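Local coordinates for protein transglutaminase-like enzymes, putative cysteine protease (Cytophaga hutchinsonii, PDB 3ISR) that is a putative cysteine protease with a transglutaminase-like fold, probably cleaving peptide or amide bonds, its substrate unknown, at residues E47-E58 against S67-T75; P115-C123 against A244-A252. All coordinates share one frame; numbering follows the deposited sequence.

The centre of partly buried contact 1 (47-58 with 67-75) lies about 22 Å from the chain's centre. It joins strands 43-52 and 69-74 of the bacterial transglutaminase N-terminal domain, an apolar layer between two glutamate-arginine salt bridges. The centre of buried contact 2 (115-123 with 244-252) lies about 10 Å from the chain's centre. It joins the loop before helix 129-136 to the end of strand 240-246 and the turn after it. One aspartate takes bonds from a serine side chain and a backbone N, and a water bridges nearby. The contacts share no strand. Their centres are about 25 Å apart, yet they touch: F69 CZ is 3.5 Å from D251 O. Both also reach the second subunit.

Contact 1 (E47-E58 against S67-T75); sequences ESLIVTPPIEIE and SRFVRLKAT
E47, on strand 43-52, and R68 meet end-on across the gap between the two segments. R68 NH2 gives a nearly straight bond to E47 OE2 (2.7 Å, 175°), on its syn lone pair. R68 NH1 reaches E47 OE1 at 3.0 Å. The carboxylate and guanidinium are nearly coplanar, 27° apart. E47 CG sits between its backbone N and carbonyl carbon (chi1 70°), and the extended chain beyond carries the carboxylate across. From outside, Y84 binds E47 OE1 and E59 binds R68 NE. With an alanine at E47, R68 would probably lose its two-pronged partner and face nearby R38 with less compensation, though E59 and A36 O would still hold it.

Apolar side chains fill the middle. I57 CD1 lies 3.8 Å from both V70 CB and L72 CD2. I55 crosses L72 at about a right angle, with its CG2 branch 3.9 Å from L72 CB. L49 approaches V70 and V51 approaches L72, both more loosely. A water links E56 O to K73 N.

E58 and R71 form an antiparallel hydrogen-bonded pair, E58 N to R71 O at 3.0 Å and R71 N to E58 O at 2.8 Å. Their side chains run side by side. R71 NE binds E58 OE1 at 3.1 Å from above the carboxylate plane. R71 NH2 bonds L109 O of the second subunit.

Strand 43-52 lies in one antiparallel sheet, 58-60 and 69-74 in another. Their facing side chains, with I55 and I57 from the link after strand 43-52 filling in between, are consistent with the two-sheet packing of a beta-sandwich domain.

Contact 2 (P115-C123 against A244-A252); sequences PFLFPSRYC and ATGRDAADA
A single carboxylate oxygen, D248 OD2, is gripped from opposite faces of its plane. S120 OG donates to it at 2.7 Å. Y122 N donates at 2.9 Å, almost straight (172°). Both donors belong to a type I beta turn, S120 to C123: S120 opens it and Y122 is its third residue. D248 itself makes an Asx turn, its OD1 accepting from A250 N. The two loops are thus locked through one side chain, beside strand 240-246 in the transglutaminase-like part of the protein. With chi1 at 60°, D248 CG is tucked over its own main chain, and the carboxylate faces the turn. The buried oxygen has two donors, which should hold its rotation.

Y122 crosses D248 at about a right angle. Its ring edge meets A250, with CE2 3.7 Å from A250 N. The CG of R121 covers one face of the ring, and the ring of H186 meets it too. C123 SG packs on D248 CB.

R247 serves the other end. Its CG lies 3.8 Å from F116 CE1, and the guanidinium plane is almost perpendicular to that ring. The bond of R247 NH1 to P119 O is weak, with an angle of 117°. R247 NH2 has its strong partner in D251 of the second subunit, and D251 of this chain repays the bridge to R247 there. D251 OD2 also accepts from R247 N within the loop, using its anti lone pair. A water donates to P115 O and F118 O, and accepts from R247 NE at 2.7 Å.

Contact 1 (E47-E58 against S67-T75)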
ATOM      1  N   GLU B  47      18.831 -39.455  -8.110  1.00 16.05           N
ATOM      2  CA  GLU B  47      17.562 -38.744  -8.307  1.00 15.57           C
ATOM      3  C   GLU B  47      16.765 -39.276  -9.499  1.00 15.48           C
ATOM      4  O   GLU B  47      17.337 -39.791 -10.460  1.00 15.27           O
ATOM      5  CB  GLU B  47      17.781 -37.222  -8.444  1.00 15.25           C
ATOM      6  CG  GLU B  47      18.471 -36.791  -9.737  1.00 14.69           C
ATOM      7  CD  GLU B  47      18.649 -35.282  -9.857  1.00 13.94           C
ATOM      8  OE1 GLU B  47      18.299 -34.543  -8.912  1.00 13.32           O
ATOM      9  OE2 GLU B  47      19.154 -34.832 -10.902  1.00 14.34           O
ATOM     10  N   SER B  48      15.445 -39.118  -9.431  1.00 15.27           N
ATOM     11  CA  SER B  48      14.541 -39.507 -10.517  1.00 15.37           C
ATOM     12  C   SER B  48      13.379 -38.501 -10.677  1.00 15.55           C
ATOM     13  O   SER B  48      12.768 -38.088  -9.684  1.00 15.50           O
ATOM     14  CB  SER B  48      14.005 -40.928 -10.258  1.00 15.29           C
ATOM     15  OG  SER B  48      12.914 -41.234 -11.110  1.00 15.65           O
ATOM     16  N   LEU B  49      13.091 -38.115 -11.921  1.00 15.46           N
ATOM     17  CA  LEU B  49      12.006 -37.185 -12.243  1.00 16.01           C
ATOM     18  C   LEU B  49      11.031 -37.799 -13.256  1.00 16.27           C
ATOM     19  O   LEU B  49      11.420 -38.115 -14.383  1.00 16.57           O
ATOM     20  CB  LEU B  49      12.577 -35.866 -12.797  1.00 15.98           C
ATOM     21  CG  LEU B  49      11.580 -34.778 -13.183  1.00 16.55           C
ATOM     22  CD1 LEU B  49      11.029 -34.100 -11.926  1.00 18.47           C
ATOM     23  CD2 LEU B  49      12.259 -33.763 -14.087  1.00 18.97           C
ATOM     24  N   ILE B  50       9.773 -37.983 -12.847  1.00 16.25           N
ATOM     25  CA  ILE B  50       8.755 -38.624 -13.692  1.00 15.74           C
ATOM     26  C   ILE B  50       7.572 -37.703 -13.947  1.00 15.07           C
ATOM     27  O   ILE B  50       6.942 -37.227 -13.003  1.00 14.77           O
ATOM     28  CB  ILE B  50       8.205 -39.938 -13.048  1.00 15.99           C
ATOM     29  CG1 ILE B  50       9.341 -40.908 -12.673  1.00 17.27           C
ATOM     30  CG2 ILE B  50       7.156 -40.607 -13.957  1.00 16.44           C
ATOM     31  CD1 ILE B  50      10.322 -41.233 -13.810  1.00 19.03           C
ATOM     32  N   VAL B  51       7.262 -37.475 -15.220  1.00 14.64           N
ATOM     33  CA  VAL B  51       6.073 -36.709 -15.616  1.00 13.90           C
ATOM     34  C   VAL B  51       4.989 -37.684 -16.130  1.00 13.52           C
ATOM     35  O   VAL B  51       5.269 -38.544 -16.968  1.00 13.24           O
ATOM     36  CB  VAL B  51       6.419 -35.628 -16.679  1.00 14.18           C
ATOM     37  CG1 VAL B  51       5.180 -34.826 -17.066  1.00 14.04           C
ATOM     38  CG2 VAL B  51       7.514 -34.660 -16.154  1.00 15.14           C
ATOM     39  N   THR B  52       3.768 -37.561 -15.611  1.00 12.84           N
ATOM     40  CA  THR B  52       2.638 -38.381 -16.071  1.00 12.52           C
ATOM     41  C   THR B  52       1.556 -37.503 -16.689  1.00 12.77           C
ATOM     42  O   THR B  52       0.971 -36.700 -15.983  1.00 12.89           O
ATOM     43  CB  THR B  52       2.007 -39.166 -14.907  1.00 12.41           C
ATOM     44  OG1 THR B  52       3.007 -39.980 -14.289  1.00 10.74           O
ATOM     45  CG2 THR B  52       0.844 -40.058 -15.404  1.00 12.01           C
ATOM     46  N   PRO B  53       1.274 -37.657 -18.002  1.00 13.37           N
ATOM     47  CA  PRO B  53       1.917 -38.507 -19.009  1.00 14.33           C
ATOM     48  C   PRO B  53       3.274 -37.916 -19.375  1.00 14.78           C
ATOM     49  O   PRO B  53       3.568 -36.803 -18.943  1.00 15.19           O
ATOM     50  CB  PRO B  53       0.956 -38.409 -20.201  1.00 14.35           C
ATOM     51  CG  PRO B  53       0.376 -37.044 -20.084  1.00 13.90           C
ATOM     52  CD  PRO B  53       0.185 -36.857 -18.594  1.00 13.86           C
ATOM     53  N   PRO B  54       4.103 -38.641 -20.148  1.00 15.73           N
ATOM     54  CA  PRO B  54       5.423 -38.048 -20.416  1.00 16.38           C
ATOM     55  C   PRO B  54       5.294 -36.734 -21.183  1.00 16.52           C
ATOM     56  O   PRO B  54       4.721 -36.700 -22.266  1.00 17.34           O
ATOM     57  CB  PRO B  54       6.141 -39.108 -21.263  1.00 16.36           C
ATOM     58  CG  PRO B  54       5.297 -40.355 -21.179  1.00 16.75           C
ATOM     59  CD  PRO B  54       3.903 -39.919 -20.856  1.00 16.07           C
ATOM     60  N   ILE B  55       5.758 -35.646 -20.593  1.00 16.94           N
ATOM     61  CA  ILE B  55       5.847 -34.373 -21.315  1.00 17.08           C
ATOM     62  C   ILE B  55       7.316 -33.987 -21.380  1.00 17.14           C
ATOM     63  O   ILE B  55       8.037 -34.136 -20.390  1.00 16.99           O
ATOM     64  CB  ILE B  55       5.015 -33.246 -20.643  1.00 17.18           C
ATOM     65  CG1 ILE B  55       3.519 -33.540 -20.739  1.00 17.34           C
ATOM     66  CG2 ILE B  55       5.313 -31.882 -21.288  1.00 16.60           C
ATOM     67  CD1 ILE B  55       2.697 -32.836 -19.680  1.00 18.31           C
ATOM     68  N   GLU B  56       7.744 -33.517 -22.550  1.00 17.34           N
ATOM     69  CA  GLU B  56       9.103 -33.036 -22.788  1.00 18.23           C
ATOM     70  C   GLU B  56       9.470 -32.008 -21.715  1.00 18.18           C
ATOM     71  O   GLU B  56       8.694 -31.096 -21.428  1.00 18.24           O
ATOM     72  CB  GLU B  56       9.180 -32.413 -24.195  1.00 18.39           C
ATOM     73  CG  GLU B  56      10.523 -31.771 -24.585  1.00 20.91           C
ATOM     74  CD  GLU B  56      10.530 -31.232 -26.022  1.00 23.42           C
ATOM     75  OE1 GLU B  56      10.176 -31.989 -26.955  1.00 24.83           O
ATOM     76  OE2 GLU B  56      10.897 -30.056 -26.227  1.00 23.79           O
ATOM     77  N   ILE B  57      10.645 -32.165 -21.120  1.00 18.05           N
ATOM     78  CA  ILE B  57      11.052 -31.316 -20.000  1.00 18.49           C
ATOM     79  C   ILE B  57      12.531 -30.932 -20.120  1.00 18.39           C
ATOM     80  O   ILE B  57      13.344 -31.744 -20.546  1.00 18.61           O
ATOM     81  CB  ILE B  57      10.679 -31.986 -18.638  1.00 18.53           C
ATOM     82  CG1 ILE B  57      10.963 -31.053 -17.458  1.00 19.55           C
ATOM     83  CG2 ILE B  57      11.368 -33.345 -18.469  1.00 19.22           C
ATOM     84  CD1 ILE B  57      10.032 -31.278 -16.288  1.00 20.29           C
ATOM     85  N   GLU B  58      12.867 -29.682 -19.788  1.00 18.23           N
ATOM     86  CA  GLU B  58      14.247 -29.192 -19.876  1.00 18.26           C
ATOM     87  C   GLU B  58      14.681 -28.562 -18.554  1.00 18.15           C
ATOM     88  O   GLU B  58      13.935 -27.777 -17.962  1.00 16.91           O
ATOM     89  CB  GLU B  58      14.384 -28.156 -21.009  1.00 18.42           C
ATOM     90  CG  GLU B  58      15.836 -27.689 -21.269  1.00 20.80           C
ATOM     91  CD  GLU B  58      15.948 -26.286 -21.889  1.00 23.40           C
ATOM     92  OE1 GLU B  58      14.917 -25.658 -22.219  1.00 24.91           O
ATOM     93  OE2 GLU B  58      17.083 -25.803 -22.044  1.00 24.37           O
ATOM     94  N   SER B  67      20.005 -22.488  -8.272  1.00 16.34           N
ATOM     95  CA  SER B  67      18.751 -23.256  -8.362  1.00 17.39           C
ATOM     96  C   SER B  67      18.760 -24.029  -9.655  1.00 17.35           C
ATOM     97  O   SER B  67      19.393 -23.606 -10.629  1.00 17.57           O
ATOM     98  CB  SER B  67      17.535 -22.336  -8.356  1.00 18.02           C
ATOM     99  OG  SER B  67      17.733 -21.272  -9.254  1.00 22.80           O
ATOM    100  N   ARG B  68      18.046 -25.151  -9.657  1.00 16.51           N
ATOM    101  CA  ARG B  68      17.896 -25.987 -10.828  1.00 16.73           C
ATOM    102  C   ARG B  68      16.451 -25.891 -11.227  1.00 16.49           C
ATOM    103  O   ARG B  68      15.575 -26.407 -10.526  1.00 17.01           O
ATOM    104  CB  ARG B  68      18.227 -27.447 -10.497  1.00 16.21           C
ATOM    105  CG  ARG B  68      19.673 -27.647 -10.084  1.00 15.96           C
ATOM    106  CD  ARG B  68      19.911 -29.051  -9.548  1.00 14.43           C
ATOM    107  NE  ARG B  68      19.702 -30.061 -10.579  1.00 13.75           N
ATOM    108  CZ  ARG B  68      19.529 -31.366 -10.350  1.00 12.19           C
ATOM    109  NH1 ARG B  68      19.536 -31.855  -9.115  1.00 10.98           N
ATOM    110  NH2 ARG B  68      19.359 -32.197 -11.377  1.00 11.69           N
ATOM    111  N   PHE B  69      16.198 -25.231 -12.347  1.00 16.59           N
ATOM    112  CA  PHE B  69      14.836 -25.082 -12.839  1.00 16.56           C
ATOM    113  C   PHE B  69      14.530 -26.142 -13.886  1.00 17.14           C
ATOM    114  O   PHE B  69      15.429 -26.583 -14.589  1.00 17.66           O
ATOM    115  CB  PHE B  69      14.661 -23.691 -13.448  1.00 16.35           C
ATOM    116  CG  PHE B  69      14.791 -22.567 -12.449  1.00 15.34           C
ATOM    117  CD1 PHE B  69      13.808 -22.367 -11.475  1.00 14.68           C
ATOM    118  CD2 PHE B  69      15.880 -21.700 -12.497  1.00 15.36           C
ATOM    119  CE1 PHE B  69      13.902 -21.318 -10.541  1.00 15.13           C
ATOM    120  CE2 PHE B  69      16.000 -20.634 -11.585  1.00 17.26           C
ATOM    121  CZ  PHE B  69      14.998 -20.437 -10.591  1.00 15.50           C
ATOM    122  N   VAL B  70      13.268 -26.559 -13.980  1.00 17.31           N
ATOM    123  CA  VAL B  70      12.844 -27.419 -15.085  1.00 17.26           C
ATOM    124  C   VAL B  70      11.597 -26.829 -15.703  1.00 16.75           C
ATOM    125  O   VAL B  70      10.712 -26.349 -14.991  1.00 17.15           O
ATOM    126  CB  VAL B  70      12.581 -28.909 -14.669  1.00 18.06           C
ATOM    127  CG1 VAL B  70      13.885 -29.607 -14.261  1.00 17.54           C
ATOM    128  CG2 VAL B  70      11.562 -28.989 -13.561  1.00 17.60           C
ATOM    129  N   ARG B  71      11.516 -26.861 -17.023  1.00 15.98           N
ATOM    130  CA  ARG B  71      10.361 -26.279 -17.679  1.00 16.10           C
ATOM    131  C   ARG B  71       9.738 -27.191 -18.716  1.00 16.16           C
ATOM    132  O   ARG B  71      10.430 -27.979 -19.373  1.00 15.70           O
ATOM    133  CB  ARG B  71      10.690 -24.914 -18.288  1.00 15.70           C
ATOM    134  CG  ARG B  71      11.862 -24.924 -19.220  1.00 16.66           C
ATOM    135  CD  ARG B  71      12.066 -23.551 -19.884  1.00 16.00           C
ATOM    136  NE  ARG B  71      13.368 -23.521 -20.530  1.00 18.02           N
ATOM    137  CZ  ARG B  71      13.946 -22.430 -21.020  1.00 19.72           C
ATOM    138  NH1 ARG B  71      15.139 -22.522 -21.586  1.00 18.91           N
ATOM    139  NH2 ARG B  71      13.327 -21.252 -20.950  1.00 18.61           N
ATOM    140  N   LEU B  72       8.423 -27.059 -18.844  1.00 16.76           N
ATOM    141  CA  LEU B  72       7.627 -27.835 -19.780  1.00 17.10           C
ATOM    142  C   LEU B  72       6.417 -27.017 -20.163  1.00 17.46           C
ATOM    143  O   LEU B  72       6.052 -26.071 -19.451  1.00 17.43           O
ATOM    144  CB  LEU B  72       7.171 -29.157 -19.137  1.00 17.32           C
ATOM    145  CG  LEU B  72       6.316 -29.149 -17.865  1.00 17.77           C
ATOM    146  CD1 LEU B  72       4.861 -28.797 -18.158  1.00 16.10           C
ATOM    147  CD2 LEU B  72       6.387 -30.550 -17.234  1.00 19.02           C
ATOM    148  N   LYS B  73       5.796 -27.370 -21.284  1.00 17.22           N
ATOM    149  CA  LYS B  73       4.538 -26.747 -21.665  1.00 18.10           C
ATOM    150  C   LYS B  73       3.426 -27.798 -21.694  1.00 18.03           C
ATOM    151  O   LYS B  73       3.679 -28.968 -21.986  1.00 17.31           O
ATOM    152  CB  LYS B  73       4.662 -25.984 -22.996  1.00 18.42           C
ATOM    153  CG  LYS B  73       5.095 -26.815 -24.203  1.00 20.17           C
ATOM    154  CD  LYS B  73       5.304 -25.939 -25.447  1.00 22.39           C
ATOM    155  CE  LYS B  73       5.008 -26.750 -26.716  1.00 25.56           C
ATOM    156  NZ  LYS B  73       5.609 -26.170 -27.959  1.00 26.82           N
ATOM    157  N   ALA B  74       2.214 -27.366 -21.363  1.00 18.11           N
ATOM    158  CA  ALA B  74       1.070 -28.256 -21.269  1.00 18.97           C
ATOM    159  C   ALA B  74      -0.104 -27.691 -22.070  1.00 19.25           C
ATOM    160  O   ALA B  74      -0.345 -26.490 -22.059  1.00 19.53           O
ATOM    161  CB  ALA B  74       0.674 -28.448 -19.812  1.00 19.00           C
ATOM    162  N   THR B  75      -0.828 -28.558 -22.762  1.00 19.50           N
ATOM    163  CA  THR B  75      -1.950 -28.112 -23.596  1.00 19.88           C
ATOM    164  C   THR B  75      -3.243 -27.895 -22.785  1.00 19.60           C
ATOM    165  O   THR B  75      -3.419 -28.465 -21.700  1.00 19.17           O
ATOM    166  CB  THR B  75      -2.151 -29.026 -24.844  1.00 20.21           C
ATOM    167  OG1 THR B  75      -3.547 -29.136 -25.152  1.00 21.71           O
ATOM    168  CG2 THR B  75      -1.606 -30.409 -24.598  1.00 21.01           C
TER
HETATM  169  O   HOH W   1       7.287 -29.379 -22.785  1.00 11.35           O

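Contact 2 (P115-C123 against A244-A252)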
ATOM      1  N   PRO B 115      24.813  -7.891  -3.865  1.00 13.74           N
ATOM      2  CA  PRO B 115      23.397  -7.792  -4.258  1.00 14.24           C
ATOM      3  C   PRO B 115      22.418  -8.085  -3.121  1.00 14.11           C
ATOM      4  O   PRO B 115      21.305  -7.559  -3.119  1.00 14.34           O
ATOM      5  CB  PRO B 115      23.272  -8.851  -5.372  1.00 14.72           C
ATOM      6  CG  PRO B 115      24.632  -8.922  -5.950  1.00 14.35           C
ATOM      7  CD  PRO B 115      25.571  -8.753  -4.796  1.00 14.39           C
ATOM      8  N   PHE B 116      22.849  -8.864  -2.126  1.00 13.38           N
ATOM      9  CA  PHE B 116      21.961  -9.278  -1.054  1.00 12.88           C
ATOM     10  C   PHE B 116      21.827  -8.234   0.050  1.00 12.68           C
ATOM     11  O   PHE B 116      21.193  -8.466   1.069  1.00 12.63           O
ATOM     12  CB  PHE B 116      22.377 -10.665  -0.539  1.00 13.37           C
ATOM     13  CG  PHE B 116      22.319 -11.710  -1.615  1.00 13.13           C
ATOM     14  CD1 PHE B 116      21.093 -12.220  -2.024  1.00 13.03           C
ATOM     15  CD2 PHE B 116      23.488 -12.131  -2.272  1.00 16.15           C
ATOM     16  CE1 PHE B 116      21.008 -13.182  -3.052  1.00 12.77           C
ATOM     17  CE2 PHE B 116      23.424 -13.093  -3.317  1.00 17.03           C
ATOM     18  CZ  PHE B 116      22.167 -13.616  -3.700  1.00 15.04           C
ATOM     19  N   LEU B 117      22.412  -7.060  -0.179  1.00 12.96           N
ATOM     20  CA  LEU B 117      22.174  -5.903   0.673  1.00 12.66           C
ATOM     21  C   LEU B 117      20.980  -5.067   0.180  1.00 13.44           C
ATOM     22  O   LEU B 117      20.514  -4.164   0.882  1.00 14.75           O
ATOM     23  CB  LEU B 117      23.437  -5.014   0.693  1.00 12.88           C
ATOM     24  CG  LEU B 117      24.648  -5.540   1.486  1.00 11.94           C
ATOM     25  CD1 LEU B 117      25.948  -4.819   1.069  1.00 11.34           C
ATOM     26  CD2 LEU B 117      24.403  -5.396   2.992  1.00 11.91           C
ATOM     27  N   PHE B 118      20.519  -5.324  -1.042  1.00 13.47           N
ATOM     28  CA  PHE B 118      19.551  -4.438  -1.701  1.00 13.66           C
ATOM     29  C   PHE B 118      18.116  -4.926  -1.623  1.00 13.96           C
ATOM     30  O   PHE B 118      17.877  -6.129  -1.483  1.00 13.77           O
ATOM     31  CB  PHE B 118      19.980  -4.159  -3.145  1.00 14.25           C
ATOM     32  CG  PHE B 118      21.251  -3.364  -3.204  1.00 16.28           C
ATOM     33  CD1 PHE B 118      21.233  -1.999  -2.971  1.00 19.28           C
ATOM     34  CD2 PHE B 118      22.467  -4.003  -3.386  1.00 17.76           C
ATOM     35  CE1 PHE B 118      22.438  -1.244  -2.982  1.00 21.88           C
ATOM     36  CE2 PHE B 118      23.665  -3.283  -3.400  1.00 16.39           C
ATOM     37  CZ  PHE B 118      23.656  -1.910  -3.198  1.00 18.25           C
ATOM     38  N   PRO B 119      17.155  -3.987  -1.656  1.00 14.30           N
ATOM     39  CA  PRO B 119      15.744  -4.402  -1.602  1.00 14.06           C
ATOM     40  C   PRO B 119      15.401  -5.261  -2.811  1.00 14.28           C
ATOM     41  O   PRO B 119      16.014  -5.099  -3.892  1.00 14.65           O
ATOM     42  CB  PRO B 119      14.970  -3.082  -1.682  1.00 13.84           C
ATOM     43  CG  PRO B 119      15.988  -1.961  -1.532  1.00 14.95           C
ATOM     44  CD  PRO B 119      17.340  -2.524  -1.788  1.00 13.56           C
ATOM     45  N   SER B 120      14.418  -6.142  -2.651  1.00 14.39           N
ATOM     46  CA  SER B 120      13.928  -6.958  -3.744  1.00 13.95           C
ATOM     47  C   SER B 120      12.390  -6.918  -3.750  1.00 14.22           C
ATOM     48  O   SER B 120      11.803  -6.253  -2.903  1.00 13.50           O
ATOM     49  CB  SER B 120      14.439  -8.388  -3.570  1.00 14.76           C
ATOM     50  OG  SER B 120      14.028  -8.913  -2.329  1.00 15.28           O
ATOM     51  N   ARG B 121      11.739  -7.598  -4.704  1.00 13.42           N
ATOM     52  CA  ARG B 121      10.269  -7.529  -4.810  1.00 13.89           C
ATOM     53  C   ARG B 121       9.516  -7.705  -3.478  1.00 13.65           C
ATOM     54  O   ARG B 121       8.646  -6.894  -3.127  1.00 14.02           O
ATOM     55  CB  ARG B 121       9.746  -8.547  -5.841  1.00 13.52           C
ATOM     56  CG  ARG B 121       8.197  -8.715  -5.861  1.00 13.36           C
ATOM     57  CD  ARG B 121       7.392  -7.420  -6.217  1.00 11.81           C
ATOM     58  NE  ARG B 121       5.975  -7.765  -6.116  1.00 10.87           N
ATOM     59  CZ  ARG B 121       5.236  -7.673  -5.010  1.00 11.59           C
ATOM     60  NH1 ARG B 121       5.748  -7.183  -3.880  1.00 11.96           N
ATOM     61  NH2 ARG B 121       3.969  -8.080  -5.032  1.00 11.56           N
ATOM     62  N   TYR B 122       9.827  -8.776  -2.752  1.00 13.74           N
ATOM     63  CA  TYR B 122       9.101  -9.104  -1.522  1.00 12.97           C
ATOM     64  C   TYR B 122       9.811  -8.661  -0.251  1.00 13.67           C
ATOM     65  O   TYR B 122       9.363  -8.976   0.842  1.00 12.61           O
ATOM     66  CB  TYR B 122       8.858 -10.621  -1.475  1.00 12.89           C
ATOM     67  CG  TYR B 122       8.098 -11.081  -2.691  1.00 13.05           C
ATOM     68  CD1 TYR B 122       6.746 -10.758  -2.852  1.00 12.75           C
ATOM     69  CD2 TYR B 122       8.741 -11.794  -3.709  1.00 11.43           C
ATOM     70  CE1 TYR B 122       6.048 -11.158  -4.009  1.00 13.07           C
ATOM     71  CE2 TYR B 122       8.060 -12.207  -4.849  1.00 13.20           C
ATOM     72  CZ  TYR B 122       6.722 -11.879  -4.993  1.00 14.05           C
ATOM     73  OH  TYR B 122       6.063 -12.307  -6.113  1.00 17.58           O
ATOM     74  N   CYS B 123      10.929  -7.939  -0.390  1.00 14.73           N
ATOM     75  CA  CYS B 123      11.738  -7.551   0.770  1.00 14.26           C
ATOM     76  C   CYS B 123      12.115  -6.073   0.621  1.00 15.55           C
ATOM     77  O   CYS B 123      13.234  -5.735   0.187  1.00 16.10           O
ATOM     78  CB  CYS B 123      13.001  -8.415   0.892  1.00 15.76           C
ATOM     79  SG  CYS B 123      12.712 -10.191   0.934  1.00 15.48           S
ATOM     80  N   ALA B 244      16.953 -24.135  -3.348  1.00 11.76           N
ATOM     81  CA  ALA B 244      17.503 -22.916  -3.922  1.00 12.04           C
ATOM     82  C   ALA B 244      17.832 -21.854  -2.894  1.00 12.58           C
ATOM     83  O   ALA B 244      17.348 -21.889  -1.756  1.00 13.39           O
ATOM     84  CB  ALA B 244      16.532 -22.333  -4.965  1.00 12.53           C
ATOM     85  N   THR B 245      18.659 -20.909  -3.327  1.00 12.48           N
ATOM     86  CA  THR B 245      18.770 -19.604  -2.679  1.00 11.86           C
ATOM     87  C   THR B 245      18.585 -18.502  -3.733  1.00 11.11           C
ATOM     88  O   THR B 245      18.827 -18.708  -4.928  1.00 11.98           O
ATOM     89  CB  THR B 245      20.126 -19.444  -1.922  1.00 12.26           C
ATOM     90  OG1 THR B 245      21.225 -19.576  -2.839  1.00 12.28           O
ATOM     91  CG2 THR B 245      20.264 -20.525  -0.851  1.00 11.49           C
ATOM     92  N   GLY B 246      18.176 -17.319  -3.299  1.00 10.17           N
ATOM     93  CA  GLY B 246      18.132 -16.172  -4.197  1.00  9.48           C
ATOM     94  C   GLY B 246      17.744 -14.957  -3.370  1.00 10.23           C
ATOM     95  O   GLY B 246      17.710 -15.018  -2.149  1.00  9.37           O
ATOM     96  N   ARG B 247      17.441 -13.861  -4.042  1.00  9.35           N
ATOM     97  CA  ARG B 247      17.128 -12.625  -3.344  1.00 10.02           C
ATOM     98  C   ARG B 247      15.827 -12.750  -2.553  1.00  9.73           C
ATOM     99  O   ARG B 247      15.729 -12.253  -1.433  1.00 10.43           O
ATOM    100  CB  ARG B 247      17.077 -11.466  -4.347  1.00 10.38           C
ATOM    101  CG  ARG B 247      18.406 -11.205  -5.001  1.00 12.04           C
ATOM    102  CD  ARG B 247      18.331 -10.143  -6.114  1.00 18.12           C
ATOM    103  NE  ARG B 247      17.992  -8.827  -5.559  1.00 21.07           N
ATOM    104  CZ  ARG B 247      17.879  -7.703  -6.269  1.00 21.62           C
ATOM    105  NH1 ARG B 247      17.548  -6.579  -5.652  1.00 17.49           N
ATOM    106  NH2 ARG B 247      18.097  -7.707  -7.585  1.00 21.65           N
ATOM    107  N   ASP B 248      14.839 -13.424  -3.134  1.00  8.90           N
ATOM    108  CA  ASP B 248      13.556 -13.675  -2.480  1.00  9.16           C
ATOM    109  C   ASP B 248      12.825 -14.677  -3.335  1.00  9.07           C
ATOM    110  O   ASP B 248      13.436 -15.237  -4.256  1.00  9.35           O
ATOM    111  CB  ASP B 248      12.731 -12.387  -2.253  1.00  7.69           C
ATOM    112  CG  ASP B 248      12.384 -11.631  -3.527  1.00  9.32           C
ATOM    113  OD1 ASP B 248      12.365 -12.197  -4.631  1.00  6.69           O
ATOM    114  OD2 ASP B 248      12.098 -10.404  -3.412  1.00  9.19           O
ATOM    115  N   ALA B 249      11.547 -14.898  -3.048  1.00  8.88           N
ATOM    116  CA  ALA B 249      10.772 -15.959  -3.745  1.00  9.12           C
ATOM    117  C   ALA B 249      10.629 -15.727  -5.256  1.00  9.96           C
ATOM    118  O   ALA B 249      10.369 -16.669  -5.984  1.00 10.53           O
ATOM    119  CB  ALA B 249       9.407 -16.158  -3.106  1.00  8.67           C
ATOM    120  N   ALA B 250      10.835 -14.498  -5.742  1.00 10.24           N
ATOM    121  CA  ALA B 250      10.773 -14.267  -7.189  1.00 11.96           C
ATOM    122  C   ALA B 250      11.843 -15.109  -7.894  1.00 13.32           C
ATOM    123  O   ALA B 250      11.703 -15.456  -9.081  1.00 13.81           O
ATOM    124  CB  ALA B 250      10.976 -12.768  -7.517  1.00 10.93           C
ATOM    125  N   ASP B 251      12.926 -15.408  -7.176  1.00 14.12           N
ATOM    126  CA  ASP B 251      14.033 -16.194  -7.742  1.00 14.99           C
ATOM    127  C   ASP B 251      13.964 -17.672  -7.372  1.00 15.28           C
ATOM    128  O   ASP B 251      14.886 -18.437  -7.697  1.00 15.62           O
ATOM    129  CB  ASP B 251      15.368 -15.690  -7.208  1.00 15.02           C
ATOM    130  CG  ASP B 251      15.709 -14.296  -7.664  1.00 18.54           C
ATOM    131  OD1 ASP B 251      15.293 -13.874  -8.770  1.00 21.39           O
ATOM    132  OD2 ASP B 251      16.465 -13.647  -6.917  1.00 20.33           O
ATOM    133  N   ALA B 252      12.923 -18.080  -6.661  1.00 14.76           N
ATOM    134  CA  ALA B 252      12.865 -19.463  -6.164  1.00 15.11           C
ATOM    135  C   ALA B 252      11.446 -19.961  -5.951  1.00 15.12           C
ATOM    136  O   ALA B 252      11.158 -20.613  -4.936  1.00 15.61           O
ATOM    137  CB  ALA B 252      13.660 -19.589  -4.857  1.00 15.16           C
TER
HETATM  138  O   HOH W   2      18.655  -8.190  -2.996  1.00 20.01           O
HETATM  139  O   HOH W   3      12.890  -9.429  -6.666  1.00 25.81           O